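Local coordinates for protein transcriptional regulator (Bacillus halodurans, PDB 1Z4E) that probably transfers acyl groups, as expected of an acetyltransferase of the GNAT family, at residues Gly68-Thr73 with Ser104-Trp109. Residues are numbered along the deposited sequence; the frame is centred on the assembly and turned at random.
Sequences GMLQVT and SQLVCW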
ATOM      1  N   GLY A  68       9.492  16.736 -10.187  1.00 14.52           N
ATOM      2  CA  GLY A  68       8.425  15.880  -9.706  1.00 13.38           C
ATOM      3  C   GLY A  68       8.967  14.548  -9.234  1.00 13.41           C
ATOM      4  O   GLY A  68      10.032  14.116  -9.668  1.00 13.18           O
ATOM      5  N   MET A  69       8.236  13.891  -8.341  1.00 13.63           N
ATOM      6  CA  MET A  69       8.672  12.604  -7.815  1.00 14.51           C
ATOM      7  C   MET A  69       7.494  11.797  -7.283  1.00 11.37           C
ATOM      8  O   MET A  69       6.421  12.336  -7.016  1.00 14.81           O
ATOM      9  CB  MET A  69       9.677  12.819  -6.662  1.00  6.09           C
ATOM     10  CG  MET A  69       9.058  13.473  -5.411  1.00  6.03           C
ATOM     11  SD  MET A  69      10.218  13.920  -4.046  1.00  6.45           S
ATOM     12  CE  MET A  69      10.464  12.325  -3.307  1.00 10.89           C
ATOM     13  N   LEU A  70       7.712  10.495  -7.134  1.00 13.20           N
ATOM     14  CA  LEU A  70       6.722   9.603  -6.551  1.00 14.77           C
ATOM     15  C   LEU A  70       7.420   8.286  -6.275  1.00 16.33           C
ATOM     16  O   LEU A  70       8.506   8.019  -6.806  1.00 14.78           O
ATOM     17  CB  LEU A  70       5.525   9.374  -7.492  1.00 11.61           C
ATOM     18  CG  LEU A  70       5.707   8.628  -8.824  1.00 14.85           C
ATOM     19  CD1 LEU A  70       6.007   7.149  -8.578  1.00 13.44           C
ATOM     20  CD2 LEU A  70       4.440   8.756  -9.643  1.00 12.88           C
ATOM     21  N   GLN A  71       6.817   7.475  -5.419  1.00 14.62           N
ATOM     22  CA  GLN A  71       7.361   6.158  -5.140  1.00 16.10           C
ATOM     23  C   GLN A  71       6.278   5.199  -5.591  1.00 14.64           C
ATOM     24  O   GLN A  71       5.088   5.498  -5.467  1.00 13.95           O
ATOM     25  CB  GLN A  71       7.641   5.960  -3.649  1.00 14.59           C
ATOM     26  CG  GLN A  71       8.420   4.667  -3.370  1.00 18.97           C
ATOM     27  CD  GLN A  71       8.796   4.491  -1.906  1.00 20.94           C
ATOM     28  OE1 GLN A  71       8.964   5.466  -1.175  1.00 14.95           O
ATOM     29  NE2 GLN A  71       8.956   3.243  -1.479  1.00 18.89           N
ATOM     30  N   VAL A  72       6.677   4.065  -6.148  1.00 16.46           N
ATOM     31  CA  VAL A  72       5.708   3.079  -6.587  1.00 15.54           C
ATOM     32  C   VAL A  72       6.206   1.707  -6.147  1.00 17.29           C
ATOM     33  O   VAL A  72       7.402   1.402  -6.256  1.00 15.48           O
ATOM     34  CB  VAL A  72       5.498   3.142  -8.120  1.00 17.98           C
ATOM     35  CG1 VAL A  72       6.792   2.797  -8.846  1.00 16.26           C
ATOM     36  CG2 VAL A  72       4.366   2.199  -8.534  1.00 16.68           C
ATOM     37  N   THR A  73       5.292   0.904  -5.610  1.00 12.09           N
ATOM     38  CA  THR A  73       5.614  -0.432  -5.121  1.00 15.13           C
ATOM     39  C   THR A  73       4.700  -1.462  -5.787  1.00 15.07           C
ATOM     40  O   THR A  73       3.477  -1.291  -5.817  1.00 13.79           O
ATOM     41  CB  THR A  73       5.419  -0.517  -3.595  1.00 20.71           C
ATOM     42  OG1 THR A  73       4.020  -0.463  -3.292  1.00 36.99           O
ATOM     43  CG2 THR A  73       6.093   0.649  -2.907  1.00 14.23           C
ATOM     44  N   SER A 104       0.517  14.726 -13.843  1.00 15.04           N
ATOM     45  CA  SER A 104      -0.187  13.800 -14.726  1.00 15.73           C
ATOM     46  C   SER A 104       0.782  12.914 -15.515  1.00 16.45           C
ATOM     47  O   SER A 104       0.584  11.706 -15.612  1.00 15.71           O
ATOM     48  CB  SER A 104      -1.089  14.572 -15.693  1.00 21.54           C
ATOM     49  OG  SER A 104      -1.765  13.672 -16.557  1.00 24.63           O
ATOM     50  N   GLN A 105       1.825  13.505 -16.087  1.00 16.29           N
ATOM     51  CA  GLN A 105       2.803  12.721 -16.837  1.00 17.87           C
ATOM     52  C   GLN A 105       3.490  11.691 -15.945  1.00 17.38           C
ATOM     53  O   GLN A 105       3.672  10.543 -16.334  1.00 15.49           O
ATOM     54  CB  GLN A 105       3.878  13.624 -17.445  1.00 20.23           C
ATOM     55  CG  GLN A 105       3.410  14.453 -18.616  1.00 23.19           C
ATOM     56  CD  GLN A 105       4.506  15.353 -19.146  1.00 29.85           C
ATOM     57  OE1 GLN A 105       5.520  14.881 -19.654  1.00 28.68           O
ATOM     58  NE2 GLN A 105       4.309  16.661 -19.018  1.00 27.65           N
ATOM     59  N   LEU A 106       3.873  12.111 -14.746  1.00 17.65           N
ATOM     60  CA  LEU A 106       4.553  11.218 -13.817  1.00 17.08           C
ATOM     61  C   LEU A 106       3.674  10.026 -13.423  1.00 13.68           C
ATOM     62  O   LEU A 106       4.130   8.880 -13.423  1.00 14.98           O
ATOM     63  CB  LEU A 106       4.988  12.012 -12.576  1.00 16.66           C
ATOM     64  CG  LEU A 106       5.973  11.385 -11.595  1.00 23.03           C
ATOM     65  CD1 LEU A 106       7.253  10.954 -12.320  1.00 19.21           C
ATOM     66  CD2 LEU A 106       6.288  12.410 -10.505  1.00 23.78           C
ATOM     67  N   VAL A 107       2.414  10.287 -13.094  1.00 13.73           N
ATOM     68  CA  VAL A 107       1.508   9.211 -12.707  1.00 13.14           C
ATOM     69  C   VAL A 107       1.176   8.307 -13.901  1.00 13.96           C
ATOM     70  O   VAL A 107       1.113   7.086 -13.763  1.00 14.03           O
ATOM     71  CB  VAL A 107       0.203   9.773 -12.103  1.00 15.36           C
ATOM     72  CG1 VAL A 107      -0.781   8.646 -11.822  1.00 14.25           C
ATOM     73  CG2 VAL A 107       0.521  10.530 -10.832  1.00 18.39           C
ATOM     74  N   CYS A 108       0.965   8.898 -15.073  1.00 15.55           N
ATOM     75  CA  CYS A 108       0.669   8.095 -16.257  1.00 14.31           C
ATOM     76  C   CYS A 108       1.850   7.172 -16.566  1.00 14.38           C
ATOM     77  O   CYS A 108       1.667   6.020 -16.955  1.00 14.82           O
ATOM     78  CB  CYS A 108       0.375   9.004 -17.455  1.00 14.36           C
ATOM     79  SG  CYS A 108      -1.254   9.804 -17.360  1.00 22.97           S
ATOM     80  N   TRP A 109       3.063   7.681 -16.376  1.00 11.40           N
ATOM     81  CA  TRP A 109       4.274   6.899 -16.617  1.00 12.39           C
ATOM     82  C   TRP A 109       4.302   5.717 -15.648  1.00 14.02           C
ATOM     83  O   TRP A 109       4.577   4.573 -16.034  1.00 12.17           O
ATOM     84  CB  TRP A 109       5.508   7.775 -16.389  1.00 16.55           C
ATOM     85  CG  TRP A 109       6.794   7.172 -16.864  1.00 19.41           C
ATOM     86  CD1 TRP A 109       7.371   7.331 -18.092  1.00 23.63           C
ATOM     87  CD2 TRP A 109       7.682   6.343 -16.107  1.00 20.26           C
ATOM     88  NE1 TRP A 109       8.570   6.657 -18.142  1.00 19.63           N
ATOM     89  CE2 TRP A 109       8.784   6.043 -16.937  1.00 20.76           C
ATOM     90  CE3 TRP A 109       7.656   5.827 -14.805  1.00 22.14           C
ATOM     91  CZ2 TRP A 109       9.852   5.248 -16.507  1.00 22.51           C
ATOM     92  CZ3 TRP A 109       8.719   5.038 -14.378  1.00 23.62           C
ATOM     93  CH2 TRP A 109       9.802   4.758 -15.228  1.00 23.64           C
TER
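With CG anti to its backbone N (chi1 -167°), Leu106 reaches from the helix to the strand, whereas Leu70 has CG wedged between its own N and C (chi1 66°). The two leucines pass alongside one another, each heading toward the other's backbone, so that the CD2 methyl of Leu70 lies 3.6 Å from CG of Leu106 and 3.8 Å from the Leu106 carbonyl O. CD2 of Leu106 in turn lies over the Met69 backbone, 3.3 Å from Met69 N and 3.5 Å from Met69 O. The bare CA of Gly68 leaves room for this methyl, and Gly68 and Leu106 have the nearest CA atoms of the two segments, 7.3 Å apart. In the GNAT fold this is the packing of helix 102-116 on one face of the central mixed sheet; the axes of 68-73 and 104-109 run at 30°, 8.8 Å apart at closest approach. Ile58 of strand 55-62 touches both leucines. Met69 points to the opposite face, against Met18, Met21 and Leu22 of helix 15-24 and Leu78 of the second subunit. Val107 adds a looser contact, its CG2 4.5 Å from Leu70 CD2, and also meets Phe136 and Leu140.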